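Putative cytoplasmic protein (Salmonella enterica subsp. enterica serovar Typhimurium, PDB 4IQN) is of unknown function but belongs to the DUF5066 family and is probably a cytoplasmic protein. Local coordinates at residues T9-I12 and E13-K17; S105-I109 and E110-P114; A152-R156 and N157-L161. All coordinates share one frame; numbering follows the deposited sequence.

Contact 1. Residues T9-I12 and E13-K17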
loop_
_atom_site.group_PDB
_atom_site.type_symbol
_atom_site.label_atom_id
_atom_site.label_comp_id
_atom_site.label_asym_id
_atom_site.label_seq_id
_atom_site.Cartn_x
_atom_site.Cartn_y
_atom_site.Cartn_z
ATOM N N THR A 9 -17.481 0.221 -7.881
ATOM C CA THR A 9 -18.776 -0.305 -7.418
ATOM C C THR A 9 -18.816 -1.812 -7.607
ATOM O O THR A 9 -19.212 -2.555 -6.695
ATOM C CB THR A 9 -19.965 0.343 -8.156
ATOM O OG1 THR A 9 -20.077 1.706 -7.746
ATOM C CG2 THR A 9 -21.275 -0.357 -7.819
ATOM N N ASN A 10 -18.401 -2.249 -8.794
ATOM C CA ASN A 10 -18.326 -3.662 -9.098
ATOM C C ASN A 10 -17.350 -4.367 -8.145
ATOM O O ASN A 10 -17.646 -5.456 -7.629
ATOM C CB ASN A 10 -17.964 -3.887 -10.588
ATOM C CG ASN A 10 -19.070 -3.436 -11.572
ATOM O OD1 ASN A 10 -18.869 -3.448 -12.789
ATOM N ND2 ASN A 10 -20.221 -3.042 -11.061
ATOM N N LEU A 11 -16.200 -3.746 -7.882
ATOM C CA LEU A 11 -15.211 -4.327 -6.991
ATOM C C LEU A 11 -15.783 -4.581 -5.584
ATOM O O LEU A 11 -15.605 -5.652 -5.013
ATOM C CB LEU A 11 -13.949 -3.483 -6.924
ATOM C CG LEU A 11 -12.859 -4.026 -5.993
ATOM C CD1 LEU A 11 -12.495 -5.470 -6.330
ATOM C CD2 LEU A 11 -11.659 -3.130 -6.138
ATOM N N ILE A 12 -16.499 -3.615 -5.046
ATOM C CA ILE A 12 -17.054 -3.778 -3.724
ATOM C C ILE A 12 -18.083 -4.922 -3.676
ATOM O O ILE A 12 -18.080 -5.701 -2.720
ATOM C CB ILE A 12 -17.639 -2.463 -3.193
ATOM C CG1 ILE A 12 -16.529 -1.384 -3.050
ATOM C CG2 ILE A 12 -18.320 -2.715 -1.869
ATOM C CD1 ILE A 12 -15.508 -1.666 -1.972
ATOM N N GLU A 13 -18.924 -5.061 -4.704
ATOM C CA GLU A 13 -19.826 -6.209 -4.760
ATOM C C GLU A 13 -19.061 -7.529 -4.702
ATOM O O GLU A 13 -19.514 -8.483 -4.047
ATOM C CB GLU A 13 -20.735 -6.197 -6.015
ATOM C CG GLU A 13 -21.748 -5.051 -6.047
ATOM C CD GLU A 13 -22.546 -4.899 -4.750
ATOM O OE1 GLU A 13 -23.432 -5.731 -4.485
ATOM O OE2 GLU A 13 -22.298 -3.940 -3.986
ATOM N N LEU A 14 -17.933 -7.604 -5.401
ATOM C CA LEU A 14 -17.102 -8.799 -5.357
ATOM C C LEU A 14 -16.444 -8.964 -3.985
ATOM O O LEU A 14 -16.366 -10.065 -3.467
ATOM C CB LEU A 14 -16.081 -8.786 -6.496
ATOM C CG LEU A 14 -16.688 -8.745 -7.908
ATOM C CD1 LEU A 14 -15.623 -8.371 -8.926
ATOM C CD2 LEU A 14 -17.360 -10.062 -8.266
ATOM N N VAL A 15 -16.023 -7.868 -3.366
ATOM C CA VAL A 15 -15.424 -7.944 -2.036
ATOM C C VAL A 15 -16.466 -8.448 -1.032
ATOM O O VAL A 15 -16.169 -9.359 -0.252
ATOM C CB VAL A 15 -14.778 -6.616 -1.610
ATOM C CG1 VAL A 15 -14.399 -6.651 -0.130
ATOM C CG2 VAL A 15 -13.541 -6.334 -2.447
ATOM N N LYS A 16 -17.686 -7.900 -1.091
ATOM C CA LYS A 16 -18.826 -8.404 -0.285
ATOM C C LYS A 16 -19.042 -9.894 -0.498
ATOM O O LYS A 16 -19.427 -10.612 0.415
ATOM C CB LYS A 16 -20.138 -7.703 -0.644
ATOM C CG LYS A 16 -20.273 -6.306 -0.091
ATOM C CD LYS A 16 -21.604 -5.708 -0.489
ATOM C CE LYS A 16 -21.661 -4.274 -0.014
ATOM N NZ LYS A 16 -22.858 -3.624 -0.554
ATOM N N LYS A 17 -18.813 -10.341 -1.718
ATOM C CA LYS A 17 -19.044 -11.719 -2.078
ATOM C C LYS A 17 -18.046 -12.684 -1.468
ATOM O O LYS A 17 -18.442 -13.749 -1.061
ATOM C CB LYS A 17 -19.085 -11.881 -3.595
ATOM C CG LYS A 17 -19.388 -13.294 -4.039
ATOM C CD LYS A 17 -19.671 -13.354 -5.530
ATOM C CE LYS A 17 -19.959 -14.788 -5.954
ATOM N NZ LYS A 17 -21.112 -14.837 -6.884
HETATM O O HOH W 1 -20.756 -1.853 -4.717
#
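Leu-11 overlaps Val-15 one helical turn on: its CD1 lies 4.1 Å from Val-15 CG2. The two branched side chains cross obliquely. Leu-11 has CG anti to its own N (chi1 179°), while the CG2 branch of Val-15 stands beside the backbone N, which places it 3.4 Å from Leu-11 O. Both are buried, and they face helix 166-174, where Leu-11 packs on Tyr-171 and Val-15 on Ile-174. Leu-14 adds to this side by touching Tyr-171 as well; its CG comes within 3.4 Å of Asn-10 O.

Around the helix the second i to i+4 pair is Ile-12 with Lys-16. The extended lysine chain runs past Ile-12 O and brings CE to 4.1 Å from Ile-12 CG2; loop residues Ala-57 and Leu-58 touch Ile-12, and Tyr-61 touches Lys-16. At its far end NZ reaches Glu-13 OE2 at 3.5 Å, a salt bridge whose hydrogen bond is weak. CG of Glu-13 leans back to 3.6 Å from Thr-9 O, and the bend at chi2 (-49°) turns the carboxylate round to the Lys-16 side. A water donates to both Glu-13 OE2 and Thr-9 O, the latter at 2.6 Å. Thr-9 O thus takes two donors, the water and the backbone N of Glu-13.

Four successive backbone bonds, from Glu-13, Leu-14, Val-15 and Lys-16 to the oxygens four residues earlier, hold helix 8-18 together here; the shortest are Val-15 N to Leu-11 O and Lys-16 N to Ile-12 O, each 2.8 Å. Chemically, one side gives branched hydrocarbon to the neighbouring helix, while the Thr-9, Glu-13 and Lys-16 edge carries a network in which the water bonds are short, the lysine bond is long and weak, and opposite charges would partly offset each other.

Contact 2. Residues S105-I109 and E110-P114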
loop_
_atom_site.group_PDB
_atom_site.type_symbol
_atom_site.label_atom_id
_atom_site.label_comp_id
_atom_site.label_asym_id
_atom_site.label_seq_id
_atom_site.Cartn_x
_atom_site.Cartn_y
_atom_site.Cartn_z
ATOM N N SER A 105 20.490 -10.955 13.130
ATOM C CA SER A 105 21.774 -10.406 13.578
ATOM C C SER A 105 21.887 -10.254 15.073
ATOM O O SER A 105 22.992 -10.128 15.568
ATOM C CB SER A 105 22.042 -9.025 12.954
ATOM O OG SER A 105 21.131 -8.050 13.460
ATOM N N GLY A 106 20.752 -10.198 15.776
ATOM C CA GLY A 106 20.728 -9.861 17.204
ATOM C C GLY A 106 20.966 -8.384 17.511
ATOM O O GLY A 106 21.140 -8.007 18.683
ATOM N N ILE A 107 20.962 -7.553 16.473
ATOM C CA ILE A 107 21.110 -6.110 16.596
ATOM C C ILE A 107 19.733 -5.537 16.443
ATOM O O ILE A 107 19.066 -5.822 15.452
ATOM C CB ILE A 107 22.018 -5.533 15.492
ATOM C CG1 ILE A 107 23.347 -6.279 15.506
ATOM C CG2 ILE A 107 22.173 -4.024 15.653
ATOM C CD1 ILE A 107 24.570 -5.426 15.366
ATOM N N ASP A 108 19.311 -4.748 17.432
ATOM C CA ASP A 108 18.017 -4.064 17.408
ATOM C C ASP A 108 17.988 -3.060 16.259
ATOM O O ASP A 108 18.936 -2.274 16.079
ATOM C CB ASP A 108 17.760 -3.319 18.744
ATOM C CG ASP A 108 17.526 -4.280 19.953
ATOM O OD1 ASP A 108 17.055 -5.426 19.754
ATOM O OD2 ASP A 108 17.789 -3.875 21.119
ATOM N N ILE A 109 16.894 -3.071 15.487
ATOM C CA ILE A 109 16.755 -2.180 14.341
ATOM C C ILE A 109 17.007 -0.711 14.731
ATOM O O ILE A 109 17.616 0.041 13.979
ATOM C CB ILE A 109 15.402 -2.384 13.618
ATOM C CG1 ILE A 109 15.395 -1.647 12.274
ATOM C CG2 ILE A 109 14.228 -1.946 14.507
ATOM C CD1 ILE A 109 14.230 -1.993 11.377
ATOM N N GLU A 110 16.564 -0.332 15.930
ATOM C CA GLU A 110 16.711 1.046 16.424
ATOM C C GLU A 110 18.168 1.513 16.368
ATOM O O GLU A 110 18.433 2.655 16.026
ATOM C CB GLU A 110 16.157 1.180 17.848
ATOM C CG GLU A 110 14.639 0.983 17.948
ATOM C CD GLU A 110 14.142 -0.482 18.046
ATOM O OE1 GLU A 110 14.953 -1.442 18.136
ATOM O OE2 GLU A 110 12.895 -0.673 18.022
ATOM N N ASP A 111 19.103 0.618 16.668
ATOM C CA ASP A 111 20.547 0.931 16.618
ATOM C C ASP A 111 21.067 1.211 15.203
ATOM O O ASP A 111 22.153 1.792 15.040
ATOM C CB ASP A 111 21.381 -0.206 17.245
ATOM C CG ASP A 111 21.082 -0.416 18.729
ATOM O OD1 ASP A 111 20.412 0.420 19.370
ATOM O OD2 ASP A 111 21.509 -1.441 19.266
ATOM N N LEU A 112 20.323 0.792 14.184
ATOM C CA LEU A 112 20.795 0.953 12.802
ATOM C C LEU A 112 19.938 1.893 11.928
ATOM O O LEU A 112 20.188 2.030 10.723
ATOM C CB LEU A 112 20.980 -0.430 12.174
ATOM C CG LEU A 112 22.227 -1.167 12.717
ATOM C CD1 LEU A 112 22.253 -2.599 12.227
ATOM C CD2 LEU A 112 23.535 -0.477 12.338
HETATM N N MSE A 113 18.977 2.578 12.556
HETATM C CA MSE A 113 18.130 3.572 11.895
HETATM C C MSE A 113 18.942 4.746 11.414
HETATM O O MSE A 113 19.865 5.162 12.121
HETATM C CB MSE A 113 16.925 3.943 12.765
HETATM C CG MSE A 113 15.977 2.745 12.815
HETATM SE SE MSE A 113 14.894 2.494 11.191
HETATM C CE MSE A 113 13.777 4.097 11.354
ATOM N N PRO A 114 18.432 5.462 10.416
ATOM C CA PRO A 114 17.612 4.978 9.323
ATOM C C PRO A 114 18.094 3.825 8.491
ATOM O O PRO A 114 19.252 3.824 8.066
ATOM C CB PRO A 114 17.437 6.224 8.453
ATOM C CG PRO A 114 18.724 6.949 8.614
ATOM C CD PRO A 114 19.147 6.706 10.038
HETATM O O HOH W 2 21.205 -3.941 19.466
#
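A tight turn in the loop between helix 93-99 and strand 124-128 brings Ile-107 and Leu-112 together. Ile-107 CG2 meets Leu-112 CD1 at 3.7 Å, the two side chains crossing at about a right angle, and Leu-112 goes on to touch Tyr-97, Met-102 and Leu-220. Just upstream, Ser-105 OG accepts from Ile-107 N at 3.1 Å, an ST turn, and is also hydrogen-bonded to Met-102 O.

Two i to i+3 backbone bonds close the turn: Asp-111 N to Asp-108 O at 3.0 Å, and Leu-112 N to Ile-109 O at 2.8 Å. A water links the ends of the turn, accepting from Asp-108 N and donating to Asp-111 OD2 at 2.5 Å. Glu-110 bends at chi2 (84°), which folds its carboxylate back until OE1 is 3.4 Å from Asp-108 CB. Its CD comes to 3.8 Å from Ile-109 CG2, these side chains again crossing nearly at right angles. Three acidic groups therefore gather on this exposed side, and their proximity may raise their proton affinities somewhat. Met-113, a selenomethionine, brings SE to 4.3 Å from Ile-109 CG1, ahead of the cis peptide bond to Pro-114. Successive i to i+3 bonds of this kind are typical of consecutive, overlapping beta turns.

Contact 3. Residues A152-R156 and N157-L161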
loop_
_atom_site.group_PDB
_atom_site.type_symbol
_atom_site.label_atom_id
_atom_site.label_comp_id
_atom_site.label_asym_id
_atom_site.label_seq_id
_atom_site.Cartn_x
_atom_site.Cartn_y
_atom_site.Cartn_z
ATOM N N ALA A 152 2.966 0.032 -4.731
ATOM C CA ALA A 152 4.375 -0.359 -4.729
ATOM C C ALA A 152 4.501 -1.705 -4.040
ATOM O O ALA A 152 3.702 -2.034 -3.135
ATOM C CB ALA A 152 5.209 0.664 -4.021
ATOM N N ARG A 153 5.512 -2.470 -4.461
ATOM C CA ARG A 153 5.844 -3.743 -3.874
ATOM C C ARG A 153 7.280 -3.755 -3.373
ATOM O O ARG A 153 8.150 -3.076 -3.937
ATOM C CB ARG A 153 5.643 -4.899 -4.896
ATOM C CG ARG A 153 4.204 -5.213 -5.162
ATOM C CD ARG A 153 4.047 -6.249 -6.245
ATOM N NE ARG A 153 2.680 -6.677 -6.419
ATOM C CZ ARG A 153 2.135 -7.776 -5.887
ATOM N NH1 ARG A 153 2.840 -8.624 -5.164
ATOM N NH2 ARG A 153 0.879 -8.064 -6.134
HETATM N N MSE A 154 7.529 -4.530 -2.322
HETATM C CA MSE A 154 8.883 -4.742 -1.821
HETATM C C MSE A 154 9.101 -6.202 -1.515
HETATM O O MSE A 154 8.326 -6.846 -0.820
HETATM C CB MSE A 154 9.177 -3.828 -0.641
HETATM C CG MSE A 154 10.525 -4.109 -0.005
HETATM SE SE MSE A 154 10.769 -2.787 1.379
HETATM C CE MSE A 154 12.720 -2.764 1.345
ATOM N N GLU A 155 10.183 -6.738 -2.027
ATOM C CA GLU A 155 10.560 -8.118 -1.753
ATOM C C GLU A 155 12.033 -8.150 -1.497
ATOM O O GLU A 155 12.799 -7.631 -2.297
ATOM C CB GLU A 155 10.256 -9.013 -2.939
ATOM C CG GLU A 155 10.403 -10.483 -2.559
ATOM C CD GLU A 155 10.334 -11.369 -3.763
ATOM O OE1 GLU A 155 11.262 -11.307 -4.627
ATOM O OE2 GLU A 155 9.344 -12.126 -3.824
ATOM N N ARG A 156 12.424 -8.760 -0.390
ATOM C CA ARG A 156 13.785 -8.681 0.121
ATOM C C ARG A 156 14.291 -7.238 0.008
ATOM O O ARG A 156 13.716 -6.336 0.609
ATOM C CB ARG A 156 14.673 -9.726 -0.548
ATOM C CG ARG A 156 14.238 -11.148 -0.178
ATOM C CD ARG A 156 14.204 -12.015 -1.405
ATOM N NE ARG A 156 15.513 -12.078 -2.031
ATOM C CZ ARG A 156 15.742 -12.533 -3.268
ATOM N NH1 ARG A 156 16.989 -12.576 -3.738
ATOM N NH2 ARG A 156 14.734 -12.950 -4.045
ATOM N N ASN A 157 15.348 -7.011 -0.746
ATOM C CA ASN A 157 15.900 -5.681 -0.874
ATOM C C ASN A 157 15.358 -4.822 -1.987
ATOM O O ASN A 157 15.851 -3.718 -2.168
ATOM C CB ASN A 157 17.395 -5.813 -1.143
ATOM C CG ASN A 157 17.670 -6.575 -2.428
ATOM O OD1 ASN A 157 17.197 -7.708 -2.575
ATOM N ND2 ASN A 157 18.388 -5.954 -3.379
ATOM N N GLU A 158 14.367 -5.319 -2.733
ATOM C CA GLU A 158 13.882 -4.644 -3.946
ATOM C C GLU A 158 12.560 -3.900 -3.666
ATOM O O GLU A 158 11.705 -4.395 -2.932
ATOM C CB GLU A 158 13.651 -5.658 -5.087
ATOM C CG GLU A 158 14.884 -6.431 -5.562
ATOM C CD GLU A 158 15.723 -5.664 -6.566
ATOM O OE1 GLU A 158 15.299 -4.595 -7.043
ATOM O OE2 GLU A 158 16.828 -6.136 -6.883
ATOM N N PHE A 159 12.413 -2.726 -4.262
ATOM C CA PHE A 159 11.190 -1.912 -4.090
ATOM C C PHE A 159 10.821 -1.354 -5.449
ATOM O O PHE A 159 11.677 -0.785 -6.109
ATOM C CB PHE A 159 11.502 -0.761 -3.103
ATOM C CG PHE A 159 10.327 0.134 -2.792
ATOM C CD1 PHE A 159 9.831 1.001 -3.739
ATOM C CD2 PHE A 159 9.757 0.122 -1.529
ATOM C CE1 PHE A 159 8.751 1.826 -3.458
ATOM C CE2 PHE A 159 8.682 0.932 -1.243
ATOM C CZ PHE A 159 8.178 1.785 -2.203
ATOM N N TRP A 160 9.587 -1.552 -5.906
ATOM C CA TRP A 160 9.165 -1.102 -7.231
ATOM C C TRP A 160 7.681 -0.764 -7.345
ATOM O O TRP A 160 6.872 -1.275 -6.599
ATOM C CB TRP A 160 9.498 -2.173 -8.303
ATOM C CG TRP A 160 8.707 -3.450 -8.198
ATOM C CD1 TRP A 160 7.628 -3.808 -8.969
ATOM C CD2 TRP A 160 8.971 -4.576 -7.344
ATOM N NE1 TRP A 160 7.197 -5.059 -8.623
ATOM C CE2 TRP A 160 7.985 -5.554 -7.630
ATOM C CE3 TRP A 160 9.900 -4.837 -6.335
ATOM C CZ2 TRP A 160 7.902 -6.748 -6.948
ATOM C CZ3 TRP A 160 9.837 -6.059 -5.667
ATOM C CH2 TRP A 160 8.849 -7.005 -5.996
ATOM N N LEU A 161 7.349 0.091 -8.299
ATOM C CA LEU A 161 5.947 0.377 -8.632
ATOM C C LEU A 161 5.382 -0.791 -9.423
ATOM O O LEU A 161 5.996 -1.280 -10.383
ATOM C CB LEU A 161 5.776 1.625 -9.432
ATOM C CG LEU A 161 5.426 2.934 -8.781
ATOM C CD1 LEU A 161 4.618 3.680 -9.826
ATOM C CD2 LEU A 161 4.722 2.900 -7.444
#
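Arg-153 O is gripped from strand 158-161 by Trp-160 N at 2.9 Å, with Phe-159 CA adding a CA-H...O contact at 3.3 Å. The return bond, Arg-153 N to Trp-160 O, is 2.8 Å long and nearly straight (169°). Beyond them Glu-155 and Glu-158 exchange two more bonds and close the type II' turn in which Arg-156 takes a positive phi of 43°.

On the Arg-153 side of the sheet Trp-160 lies across the neighbouring strand, its CG between its own N and carbonyl carbon (chi1 68°). Arg-153 CB sits over one face of the six-membered ring, 3.8 Å from its centroid, as a CH-pi contact, while Glu-155 CB meets the ring edge in plane. The arginine then leads on to a salt bridge with Glu-163 and a hydrogen bond with Gln-134, which also binds Glu-155.

On the opposite face, with Ala-152, Met-154 and Leu-161, Phe-159 carries the apolar packing: its CZ lies 3.7 Å from Ala-152 CB and its CD2 4.1 Å from Met-154 CB. Leu-161 and Phe-159 continue onto Leu-207 of helix 190-207. The hairpin is thus two-sided, hydrocarbon and phenyl packing inward, while a CH-pi contact to the indole and charged ends dress the other face.

The three contacts are local ones that follow each other along the chain, all inside the DUF5066 region, and none touches another. Contact 1 and contact 2 lie on opposite sides of the chain's centre, their own centres about 42 Å apart. Contact 3, the hairpin of inner strand 151-155 and outermost strand 158-161 in the four-stranded antiparallel sheet, lies closer in, its centre about 28 Å from that of contact 1 and 21 Å from that of contact 2. Helix 93-99 bridges contacts 2 and 3: Tyr-97 meets Ile-109 and Leu-112, while Ala-96 and Glu-95 meet Met-154. The nearest atoms of these two contacts remain about 10 Å apart. No active site or ligand is known to relate them.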